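Endo-1,4-beta-xylanase C (PDB 4XUR) hydrolyses internal beta-1,4 linkages of xylan; the part described here is its second family 22 carbohydrate-binding module, which holds xylotetraose. Local coordinates at residues Arg29-Glu34 / Arg143-Thr148; Ile42-Asn47 / Gly121-Ile126; Lys99-Asn102 / Leu108-Ala111. All coordinates share one frame; numbering follows the deposited sequence.

Contact 1 of 3, residues Arg29-Glu34 / Arg143-Thr148; sequences RARGTE and RMYAET. With XYP (beta-D-xylopyranose), chain D; XYP (beta-D-xylopyranose), chain B; XYP (beta-D-xylopyranose), chain C.
The guanidinium of Arg-31 lies flat over one face of the Tyr-145 ring, the two planes 16° apart and CZ of Arg-31 3.7 Å from the ring centroid, a stacked cation-pi pair. The side chains themselves cross at about a right angle; the bend of the arginine about its CG-CD bond (chi3 73°) lays the flat end on the phenol, with CD also over the ring as a CH-pi contact. Stacking occupies a face and leaves the N-H groups for other work: NH1 bonds to the carbonyl of Tyr-59 and NH2 to Glu-98. NH1 of Arg-31 also makes a weak bond to O2 of the chain D xylose, at 3.3 Å. That hydroxyl is gripped further by Tyr-145 OH, 3.0 Å from O2, at the edge of the ring. It in turn donates to Glu-147 OE1 at 2.5 Å, while O3 of the same sugar donates to Glu-147 OE2 at 2.8 Å, so one carboxylate reads two neighbouring hydroxyls. Within the loop, Glu-34 OE2 accepts the backbone N of Arg-31 at 2.7 Å and OE1 takes Gly-32 N, fixing the turn from which the arginine reaches out. Farther along, Arg-29 and Arg-143 approach each other but share Glu-98 OE2, and Arg-143 also pairs with Glu-65. The pocket thus combines an aromatic-backed cation with a carboxylate: Arg-31 NH1 stands 4.2 Å from Glu-147 OE1, too far and too far out of the guanidinium plane for a bond, yet its charge would probably favour an ionised Glu-147 ready to accept xylan hydroxyls.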
loop_
_atom_site.group_PDB
_atom_site.type_symbol
_atom_site.label_atom_id
_atom_site.label_comp_id
_atom_site.label_asym_id
_atom_site.label_seq_id
_atom_site.Cartn_x
_atom_site.Cartn_y
_atom_site.Cartn_z
ATOM N N ARG A 29 -4.254 7.698 2.835
ATOM C CA ARG A 29 -5.635 7.926 2.337
ATOM C C ARG A 29 -6.224 6.640 1.727
ATOM O O ARG A 29 -5.506 5.748 1.306
ATOM C CB ARG A 29 -5.776 9.064 1.353
ATOM C CG ARG A 29 -5.072 8.948 0.003
ATOM C CD ARG A 29 -5.531 10.025 -0.970
ATOM N NE ARG A 29 -4.835 9.983 -2.260
ATOM C CZ ARG A 29 -5.157 9.215 -3.301
ATOM N NH1 ARG A 29 -6.184 8.303 -3.266
ATOM N NH2 ARG A 29 -4.433 9.336 -4.447
ATOM N N ALA A 30 -7.562 6.622 1.664
ATOM C CA ALA A 30 -8.284 5.609 0.900
ATOM C C ALA A 30 -8.217 5.897 -0.628
ATOM O O ALA A 30 -7.952 7.049 -1.057
ATOM C CB ALA A 30 -9.757 5.587 1.388
ATOM N N ARG A 31 -8.549 4.891 -1.446
ATOM C CA ARG A 31 -8.592 5.014 -2.887
ATOM C C ARG A 31 -10.029 5.135 -3.442
ATOM O O ARG A 31 -10.225 5.538 -4.590
ATOM C CB ARG A 31 -7.874 3.825 -3.516
ATOM C CG ARG A 31 -6.417 3.742 -3.051
ATOM C CD ARG A 31 -5.591 2.704 -3.862
ATOM N NE ARG A 31 -5.316 3.177 -5.190
ATOM C CZ ARG A 31 -5.567 2.501 -6.324
ATOM N NH1 ARG A 31 -6.159 1.309 -6.291
ATOM N NH2 ARG A 31 -5.219 3.056 -7.484
ATOM N N GLY A 32 -11.007 4.733 -2.631
ATOM C CA GLY A 32 -12.440 4.865 -2.957
ATOM C C GLY A 32 -13.239 5.132 -1.715
ATOM O O GLY A 32 -13.054 6.124 -1.052
ATOM N N THR A 33 -14.191 4.218 -1.425
ATOM C CA THR A 33 -15.115 4.394 -0.313
ATOM C C THR A 33 -14.718 3.660 0.947
ATOM O O THR A 33 -15.465 3.625 1.931
ATOM C CB THR A 33 -16.525 3.936 -0.747
ATOM O OG1 THR A 33 -16.417 2.596 -1.248
ATOM C CG2 THR A 33 -17.056 4.837 -1.810
ATOM N N GLU A 34 -13.540 3.047 0.948
ATOM C CA GLU A 34 -13.066 2.297 2.125
ATOM C C GLU A 34 -12.631 3.219 3.303
ATOM O O GLU A 34 -12.496 4.451 3.145
ATOM C CB GLU A 34 -11.991 1.279 1.757
ATOM C CG GLU A 34 -10.590 1.840 1.462
ATOM C CD GLU A 34 -10.405 2.467 0.135
ATOM O OE1 GLU A 34 -11.359 2.978 -0.469
ATOM O OE2 GLU A 34 -9.231 2.474 -0.372
ATOM N N ARG A 143 2.603 7.142 -5.754
ATOM C CA ARG A 143 2.027 6.786 -4.446
ATOM C C ARG A 143 2.085 5.307 -4.300
ATOM O O ARG A 143 1.667 4.538 -5.193
ATOM C CB ARG A 143 0.581 7.278 -4.373
ATOM C CG ARG A 143 0.374 8.733 -4.694
ATOM C CD ARG A 143 -0.390 8.958 -5.979
ATOM N NE ARG A 143 -0.377 10.383 -6.426
ATOM C CZ ARG A 143 -1.183 10.940 -7.294
ATOM N NH1 ARG A 143 -2.156 10.287 -7.913
ATOM N NH2 ARG A 143 -1.042 12.235 -7.539
ATOM N N MET A 144 2.603 4.883 -3.172
ATOM C CA MET A 144 2.621 3.457 -2.871
ATOM C C MET A 144 1.287 3.047 -2.255
ATOM O O MET A 144 0.700 3.794 -1.520
ATOM C CB MET A 144 3.759 3.093 -1.972
ATOM C CG MET A 144 3.678 3.644 -0.558
ATOM S SD MET A 144 5.067 3.011 0.405
ATOM C CE MET A 144 4.647 1.267 0.427
ATOM N N TYR A 145 0.804 1.828 -2.540
ATOM C CA TYR A 145 -0.402 1.354 -1.903
ATOM C C TYR A 145 -0.440 -0.153 -1.813
ATOM O O TYR A 145 0.350 -0.824 -2.521
ATOM C CB TYR A 145 -1.683 1.900 -2.589
ATOM C CG TYR A 145 -1.989 1.445 -3.983
ATOM C CD1 TYR A 145 -1.421 2.103 -5.057
ATOM C CD2 TYR A 145 -2.939 0.438 -4.241
ATOM C CE1 TYR A 145 -1.726 1.733 -6.352
ATOM C CE2 TYR A 145 -3.255 0.047 -5.537
ATOM C CZ TYR A 145 -2.667 0.724 -6.585
ATOM O OH TYR A 145 -2.959 0.385 -7.906
ATOM N N ALA A 146 -1.319 -0.662 -0.940
ATOM C CA ALA A 146 -1.542 -2.109 -0.878
ATOM C C ALA A 146 -2.932 -2.431 -1.325
ATOM O O ALA A 146 -3.853 -1.669 -1.121
ATOM C CB ALA A 146 -1.349 -2.631 0.566
ATOM N N GLU A 147 -3.083 -3.641 -1.896
ATOM C CA GLU A 147 -4.374 -4.086 -2.420
ATOM C C GLU A 147 -4.366 -5.604 -2.570
ATOM O O GLU A 147 -3.387 -6.255 -2.333
ATOM C CB GLU A 147 -4.643 -3.463 -3.764
ATOM C CG GLU A 147 -3.654 -3.872 -4.863
ATOM C CD GLU A 147 -3.954 -3.217 -6.176
ATOM O OE1 GLU A 147 -5.130 -2.789 -6.439
ATOM O OE2 GLU A 147 -3.008 -3.131 -6.989
ATOM N N THR A 148 -5.515 -6.156 -2.959
ATOM C CA THR A 148 -5.586 -7.580 -3.390
ATOM C C THR A 148 -5.579 -7.664 -4.938
ATOM O O THR A 148 -5.758 -6.684 -5.656
ATOM C CB THR A 148 -6.817 -8.288 -2.787
ATOM O OG1 THR A 148 -7.988 -7.485 -2.922
ATOM C CG2 THR A 148 -6.585 -8.496 -1.365
HETATM C C1 XYP D . -6.244 -0.463 -10.541
HETATM C C2 XYP D . -5.646 -1.608 -9.723
HETATM C C3 XYP D . -4.274 -2.025 -10.240
HETATM C C4 XYP D . -4.342 -2.250 -11.769
HETATM C C5 XYP D . -5.012 -1.069 -12.478
HETATM O O2 XYP D . -5.478 -1.185 -8.377
HETATM O O3 XYP D . -3.840 -3.210 -9.621
HETATM O O4 XYP D . -2.979 -2.391 -12.232
HETATM O O5 XYP D . -6.306 -0.858 -11.953
HETATM O O1 XYP B . -13.305 6.721 -6.481
HETATM C C1 XYP B . -12.583 7.253 -7.617
HETATM C C2 XYP B . -11.099 7.427 -7.242
HETATM C C3 XYP B . -10.100 6.660 -8.114
HETATM C C4 XYP B . -10.603 5.242 -8.375
HETATM C C5 XYP B . -12.143 5.057 -8.422
HETATM O O2 XYP B . -10.713 8.799 -7.219
HETATM O O3 XYP B . -8.835 6.550 -7.370
HETATM O O4 XYP B . -9.983 4.812 -9.585
HETATM O O5 XYP B . -12.740 6.335 -8.707
HETATM C C1 XYP C . -9.555 3.342 -9.479
HETATM C C2 XYP C . -9.933 2.585 -10.715
HETATM C C3 XYP C . -9.448 1.167 -10.687
HETATM C C4 XYP C . -7.944 1.148 -10.348
HETATM C C5 XYP C . -7.655 1.979 -9.108
HETATM O O2 XYP C . -11.398 2.605 -10.854
HETATM O O3 XYP C . -9.629 0.535 -11.948
HETATM O O4 XYP C . -7.556 -0.171 -10.112
HETATM O O5 XYP C . -8.106 3.310 -9.296
#

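Contact 2 of 3, residues Ile42-Asn47 / Gly121-Ile126; sequences IGHNSN and GQWKKI. With CA (calcium ion), chain G.
Backbone, more than side chain, lies against the indole of Trp-123: the backbone N and CA of His-44 lie over one face of it, with His-44 CA 4.0 Å from the centroid of the five-membered ring in a CH-pi contact. This is the edge of the beta-sandwich of a family 22 carbohydrate-binding module, where the loop between strands 35-40 and 48-53 meets the residues leading into strand 124-131. A wide, flat tryptophan suits the place because its face accepts the backbone at His-44. Gly-43 O comes within 3.2 Å of Trp-123 NE1, but the angle is too poor for a hydrogen bond. Glycine fits at position 43, since a CB there would clash with Ser-46 O. His-44 holds CG opposite its own backbone N (chi1 176°), which brings ND1 to 3.6 Å from Trp-123 CB; the two rings meet obliquely, planes at 50°, while Trp-81 stacks on the imidazole. At the rim of the indole, Ile-42 CG2 makes an apolar contact with Trp-123 CZ2 at 4.2 Å. The loop is also tied to a calcium ion also bound by the backbone oxygens of Asp-19 and Arg-48, the side chains of Glu-21 and Asp-167, and a water; Asp-167 accepts the N-H of His-44 as well. Ser-46 OG binds the calcium ion at 2.6 Å and donates to His-44 O at 3.0 Å, reaching that oxygen from above its carbonyl plane.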
loop_
_atom_site.group_PDB
_atom_site.type_symbol
_atom_site.label_atom_id
_atom_site.label_comp_id
_atom_site.label_asym_id
_atom_site.label_seq_id
_atom_site.Cartn_x
_atom_site.Cartn_y
_atom_site.Cartn_z
ATOM N N ILE A 42 -3.035 -3.988 17.806
ATOM C CA ILE A 42 -2.737 -4.836 16.638
ATOM C C ILE A 42 -1.579 -4.126 15.912
ATOM O O ILE A 42 -1.702 -2.942 15.558
ATOM C CB ILE A 42 -3.920 -4.961 15.653
ATOM C CG1 ILE A 42 -5.042 -5.832 16.270
ATOM C CG2 ILE A 42 -3.436 -5.563 14.327
ATOM C CD1 ILE A 42 -4.721 -7.293 16.327
ATOM N N GLY A 43 -0.478 -4.856 15.737
ATOM C CA GLY A 43 0.733 -4.299 15.195
ATOM C C GLY A 43 1.780 -5.341 14.844
ATOM O O GLY A 43 1.700 -6.463 15.322
ATOM N N HIS A 44 2.747 -4.993 13.977
ATOM C CA HIS A 44 3.877 -5.866 13.710
ATOM C C HIS A 44 4.950 -5.632 14.764
ATOM O O HIS A 44 5.598 -4.587 14.788
ATOM C CB HIS A 44 4.511 -5.647 12.291
ATOM C CG HIS A 44 5.737 -6.467 12.046
ATOM N ND1 HIS A 44 5.775 -7.863 12.107
ATOM C CD2 HIS A 44 6.993 -6.073 11.722
ATOM C CE1 HIS A 44 7.007 -8.273 11.811
ATOM N NE2 HIS A 44 7.761 -7.204 11.600
ATOM N N ASN A 45 5.044 -6.562 15.708
ATOM C CA ASN A 45 5.937 -6.411 16.858
ATOM C C ASN A 45 5.774 -5.030 17.543
ATOM O O ASN A 45 6.748 -4.383 17.949
ATOM C CB ASN A 45 7.396 -6.620 16.446
ATOM C CG ASN A 45 7.725 -8.041 15.972
ATOM O OD1 ASN A 45 8.520 -8.218 15.058
ATOM N ND2 ASN A 45 7.163 -9.043 16.602
ATOM N N SER A 46 4.525 -4.586 17.670
ATOM C CA SER A 46 4.204 -3.263 18.198
ATOM C C SER A 46 2.737 -3.174 18.479
ATOM O O SER A 46 2.003 -4.128 18.238
ATOM C CB SER A 46 4.627 -2.167 17.230
ATOM O OG SER A 46 4.040 -2.327 15.909
ATOM N N ASN A 47 2.314 -2.012 18.948
ATOM C CA ASN A 47 0.963 -1.803 19.389
ATOM C C ASN A 47 0.035 -1.138 18.403
ATOM O O ASN A 47 -1.200 -1.165 18.576
ATOM C CB ASN A 47 0.986 -0.999 20.719
ATOM C CG ASN A 47 -0.376 -0.990 21.424
ATOM O OD1 ASN A 47 -0.955 -2.041 21.709
ATOM N ND2 ASN A 47 -0.889 0.212 21.709
ATOM N N GLY A 121 -3.803 -14.449 9.867
ATOM C CA GLY A 121 -3.211 -14.107 11.167
ATOM C C GLY A 121 -1.706 -13.878 11.313
ATOM O O GLY A 121 -1.264 -13.460 12.373
ATOM N N GLN A 122 -0.904 -14.193 10.300
ATOM C CA GLN A 122 0.509 -13.984 10.370
ATOM C C GLN A 122 1.018 -12.770 9.540
ATOM O O GLN A 122 0.599 -12.566 8.408
ATOM C CB GLN A 122 1.316 -15.222 9.987
ATOM C CG GLN A 122 1.371 -15.553 8.543
ATOM C CD GLN A 122 2.583 -16.436 8.183
ATOM O OE1 GLN A 122 3.344 -16.909 9.083
ATOM N NE2 GLN A 122 2.770 -16.687 6.922
ATOM N N TRP A 123 1.863 -11.976 10.176
ATOM C CA TRP A 123 2.582 -10.842 9.549
ATOM C C TRP A 123 3.651 -11.286 8.588
ATOM O O TRP A 123 4.476 -12.210 8.886
ATOM C CB TRP A 123 3.214 -9.962 10.597
ATOM C CG TRP A 123 2.215 -9.201 11.428
ATOM C CD1 TRP A 123 1.740 -9.532 12.609
ATOM C CD2 TRP A 123 1.639 -7.929 11.095
ATOM N NE1 TRP A 123 0.854 -8.598 13.073
ATOM C CE2 TRP A 123 0.768 -7.579 12.154
ATOM C CE3 TRP A 123 1.730 -7.079 9.996
ATOM C CZ2 TRP A 123 0.024 -6.424 12.160
ATOM C CZ3 TRP A 123 0.952 -5.935 9.974
ATOM C CH2 TRP A 123 0.143 -5.582 11.027
ATOM N N LYS A 124 3.668 -10.661 7.381
ATOM C CA LYS A 124 4.704 -10.977 6.423
ATOM C C LYS A 124 5.117 -9.725 5.643
ATOM O O LYS A 124 4.295 -8.836 5.432
ATOM C CB LYS A 124 4.172 -12.034 5.506
ATOM C CG LYS A 124 5.228 -12.800 4.742
ATOM C CD LYS A 124 4.612 -14.113 4.280
ATOM C CE LYS A 124 5.325 -14.657 3.041
ATOM N NZ LYS A 124 4.534 -15.799 2.490
ATOM N N LYS A 125 6.345 -9.722 5.219
ATOM C CA LYS A 125 6.954 -8.574 4.509
ATOM C C LYS A 125 6.683 -8.649 2.990
ATOM O O LYS A 125 6.707 -9.728 2.384
ATOM C CB LYS A 125 8.435 -8.556 4.770
ATOM C CG LYS A 125 9.100 -7.247 4.348
ATOM C CD LYS A 125 10.610 -7.303 4.652
ATOM C CE LYS A 125 11.235 -5.996 5.021
ATOM N NZ LYS A 125 12.717 -6.173 5.190
ATOM N N ILE A 126 6.336 -7.503 2.406
ATOM C CA ILE A 126 6.277 -7.327 0.950
ATOM C C ILE A 126 7.386 -6.321 0.580
ATOM O O ILE A 126 7.434 -5.268 1.176
ATOM C CB ILE A 126 4.899 -6.788 0.528
ATOM C CG1 ILE A 126 3.784 -7.805 0.821
ATOM C CG2 ILE A 126 4.913 -6.363 -0.934
ATOM C CD1 ILE A 126 3.318 -7.802 2.226
HETATM CA CA CA G . 3.522 -0.284 14.339
HETATM O O HOH W 1 5.698 -0.621 14.369
#

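Contact 3 of 3, residues Lys99-Asn102 / Leu108-Ala111; sequences KEFN and LEYA. With XYP (beta-D-xylopyranose), chain D; XYP (beta-D-xylopyranose), chain C; XYP (beta-D-xylopyranose), chain E.
Lys-99 and Glu-109 form an antiparallel hydrogen-bonded pair, their CA atoms 5.0 Å apart, joined by two nearly straight bonds: Lys-99 N to Glu-109 O at 2.8 Å and Glu-109 N to Lys-99 O at 3.0 Å. Their side chains rise on the same face of the sheet, where the long polar chains suit a surface position; the lysine ammonium and the glutamate carboxylate are near enough to attract but too far apart for a salt bridge. Instead the carboxylate of Glu-109 leans toward Phe-101, OE2 lying 3.1 Å from CE1 of the ring and the two planes 22° apart. The other face carries Glu-100, Leu-108 and Tyr-110. Leu-108 CD2 rests on Glu-100 CB at 3.7 Å, its methyl shielding the aliphatic part of a glutamate whose charged end bonds to Ser-140 and Arg-143. Tyr-110 belongs to the xylan pocket. With CG beside its backbone N (chi1 -38°), the ring offers one face to the glycan while the backbone of Leu-108 lies behind the other. CD2 of Tyr-110 meets C5 of the chain D xylose at 3.3 Å, and its OH stands 3.4 Å from O5 of the chain C xylose, so the ring spans two sugars. With a serine here, these two xyloses would probably lose the flat aromatic surface they lie against and be left freer to shift. The pair belongs to the hairpin of strands 90-101 and 109-119, the latter outermost in a four-stranded sheet; on the far side of 90-101 runs strand 139-147, to which Glu-100 is bonded through its backbone at Ser-140 and Gly-141, and from which Tyr-145 packs on Tyr-110.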
loop_
_atom_site.group_PDB
_atom_site.type_symbol
_atom_site.label_atom_id
_atom_site.label_comp_id
_atom_site.label_asym_id
_atom_site.label_seq_id
_atom_site.Cartn_x
_atom_site.Cartn_y
_atom_site.Cartn_z
ATOM N N LYS A 99 0.713 6.181 -10.411
ATOM C CA LYS A 99 1.537 7.249 -11.011
ATOM C C LYS A 99 0.704 8.274 -11.785
ATOM O O LYS A 99 -0.184 7.907 -12.529
ATOM C CB LYS A 99 2.598 6.647 -11.914
ATOM C CG LYS A 99 3.711 5.979 -11.168
ATOM C CD LYS A 99 4.732 5.424 -12.175
ATOM C CE LYS A 99 4.673 3.954 -12.279
ATOM N NZ LYS A 99 5.807 3.461 -13.055
ATOM N N GLU A 100 1.019 9.538 -11.557
ATOM C CA GLU A 100 0.390 10.694 -12.205
ATOM C C GLU A 100 1.504 11.424 -12.997
ATOM O O GLU A 100 2.623 11.627 -12.483
ATOM C CB GLU A 100 -0.202 11.658 -11.167
ATOM C CG GLU A 100 -0.801 12.923 -11.759
ATOM C CD GLU A 100 -1.089 13.954 -10.709
ATOM O OE1 GLU A 100 -2.097 13.860 -10.057
ATOM O OE2 GLU A 100 -0.262 14.890 -10.521
ATOM N N PHE A 101 1.187 11.810 -14.245
ATOM C CA PHE A 101 2.063 12.495 -15.129
ATOM C C PHE A 101 1.389 13.819 -15.563
ATOM O O PHE A 101 0.225 13.809 -15.913
ATOM C CB PHE A 101 2.421 11.681 -16.382
ATOM C CG PHE A 101 3.235 10.455 -16.073
ATOM C CD1 PHE A 101 2.610 9.271 -15.673
ATOM C CD2 PHE A 101 4.631 10.477 -16.111
ATOM C CE1 PHE A 101 3.345 8.143 -15.389
ATOM C CE2 PHE A 101 5.351 9.330 -15.838
ATOM C CZ PHE A 101 4.700 8.157 -15.468
ATOM N N ASN A 102 2.171 14.876 -15.576
ATOM C CA ASN A 102 1.731 16.194 -16.063
ATOM C C ASN A 102 0.532 16.697 -15.322
ATOM O O ASN A 102 -0.281 17.417 -15.900
ATOM C CB ASN A 102 1.481 16.178 -17.576
ATOM C CG ASN A 102 2.604 15.571 -18.349
ATOM O OD1 ASN A 102 2.426 14.563 -19.015
ATOM N ND2 ASN A 102 3.747 16.127 -18.231
ATOM N N LEU A 108 -4.310 8.298 -14.907
ATOM C CA LEU A 108 -3.422 7.665 -13.948
ATOM C C LEU A 108 -2.996 6.272 -14.408
ATOM O O LEU A 108 -3.745 5.598 -15.159
ATOM C CB LEU A 108 -4.094 7.540 -12.550
ATOM C CG LEU A 108 -4.466 8.858 -11.838
ATOM C CD1 LEU A 108 -4.885 8.604 -10.394
ATOM C CD2 LEU A 108 -3.333 9.854 -11.837
ATOM N N GLU A 109 -1.790 5.869 -13.972
ATOM C CA GLU A 109 -1.193 4.580 -14.228
ATOM C C GLU A 109 -0.990 3.801 -12.948
ATOM O O GLU A 109 -0.763 4.393 -11.892
ATOM C CB GLU A 109 0.263 4.789 -14.734
ATOM C CG GLU A 109 0.398 4.975 -16.168
ATOM C CD GLU A 109 1.885 5.072 -16.543
ATOM O OE1 GLU A 109 2.726 4.241 -16.047
ATOM O OE2 GLU A 109 2.177 5.952 -17.269
ATOM N N TYR A 110 -0.986 2.473 -13.053
ATOM C CA TYR A 110 -0.805 1.577 -11.899
ATOM C C TYR A 110 0.126 0.451 -12.269
ATOM O O TYR A 110 0.038 -0.100 -13.380
ATOM C CB TYR A 110 -2.164 1.023 -11.411
ATOM C CG TYR A 110 -3.306 2.095 -11.486
ATOM C CD1 TYR A 110 -3.549 2.975 -10.445
ATOM C CD2 TYR A 110 -4.166 2.166 -12.604
ATOM C CE1 TYR A 110 -4.559 3.937 -10.527
ATOM C CE2 TYR A 110 -5.161 3.093 -12.685
ATOM C CZ TYR A 110 -5.375 3.981 -11.652
ATOM O OH TYR A 110 -6.424 4.918 -11.763
ATOM N N ALA A 111 0.947 0.048 -11.329
ATOM C CA ALA A 111 1.899 -1.077 -11.482
ATOM C C ALA A 111 2.079 -1.767 -10.159
ATOM O O ALA A 111 2.270 -1.122 -9.150
ATOM C CB ALA A 111 3.196 -0.551 -11.917
HETATM C C1 XYP D . -6.244 -0.463 -10.541
HETATM C C2 XYP D . -5.646 -1.608 -9.723
HETATM C C3 XYP D . -4.274 -2.025 -10.240
HETATM C C4 XYP D . -4.342 -2.250 -11.769
HETATM C C5 XYP D . -5.012 -1.069 -12.478
HETATM O O2 XYP D . -5.478 -1.185 -8.377
HETATM O O3 XYP D . -3.840 -3.210 -9.621
HETATM O O4 XYP D . -2.979 -2.391 -12.232
HETATM O O5 XYP D . -6.306 -0.858 -11.953
HETATM C C1 XYP C . -9.555 3.342 -9.479
HETATM C C2 XYP C . -9.933 2.585 -10.715
HETATM C C3 XYP C . -9.448 1.167 -10.687
HETATM C C4 XYP C . -7.944 1.148 -10.348
HETATM C C5 XYP C . -7.655 1.979 -9.108
HETATM O O2 XYP C . -11.398 2.605 -10.854
HETATM O O3 XYP C . -9.629 0.535 -11.948
HETATM O O4 XYP C . -7.556 -0.171 -10.112
HETATM O O5 XYP C . -8.106 3.310 -9.296
HETATM C C1 XYP E . -2.908 -3.149 -13.477
HETATM C C2 XYP E . -1.557 -2.898 -14.154
HETATM C C3 XYP E . -1.398 -3.825 -15.309
HETATM C C4 XYP E . -1.705 -5.282 -14.944
HETATM C C5 XYP E . -3.061 -5.367 -14.217
HETATM O O2 XYP E . -1.491 -1.556 -14.582
HETATM O O3 XYP E . -0.038 -3.757 -15.785
HETATM O O4 XYP E . -1.745 -6.079 -16.119
HETATM O O5 XYP E . -3.071 -4.553 -13.085
#

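Contacts 1 and 3, with centres about 14 Å apart, are two walls of one xylan pocket: both touch the xyloses of chains C and D. They also meet directly, Arg-143 NH2 forming a salt bridge with Glu-100 OE1 at 3.2 Å and Arg-31 NH2 packing on Tyr-110 CE1, also at 3.2 Å; each includes one of two neighbouring strands, 139-147 in contact 1 and 90-101 in contact 3. Contact 2 stands apart at the calcium site. Its centre is about 19 Å from that of contact 1 and about 29 Å from that of contact 3, on the other side of the chain's centre. It touches neither, and its segments are nested along the chain within the loop that contact 1 closes.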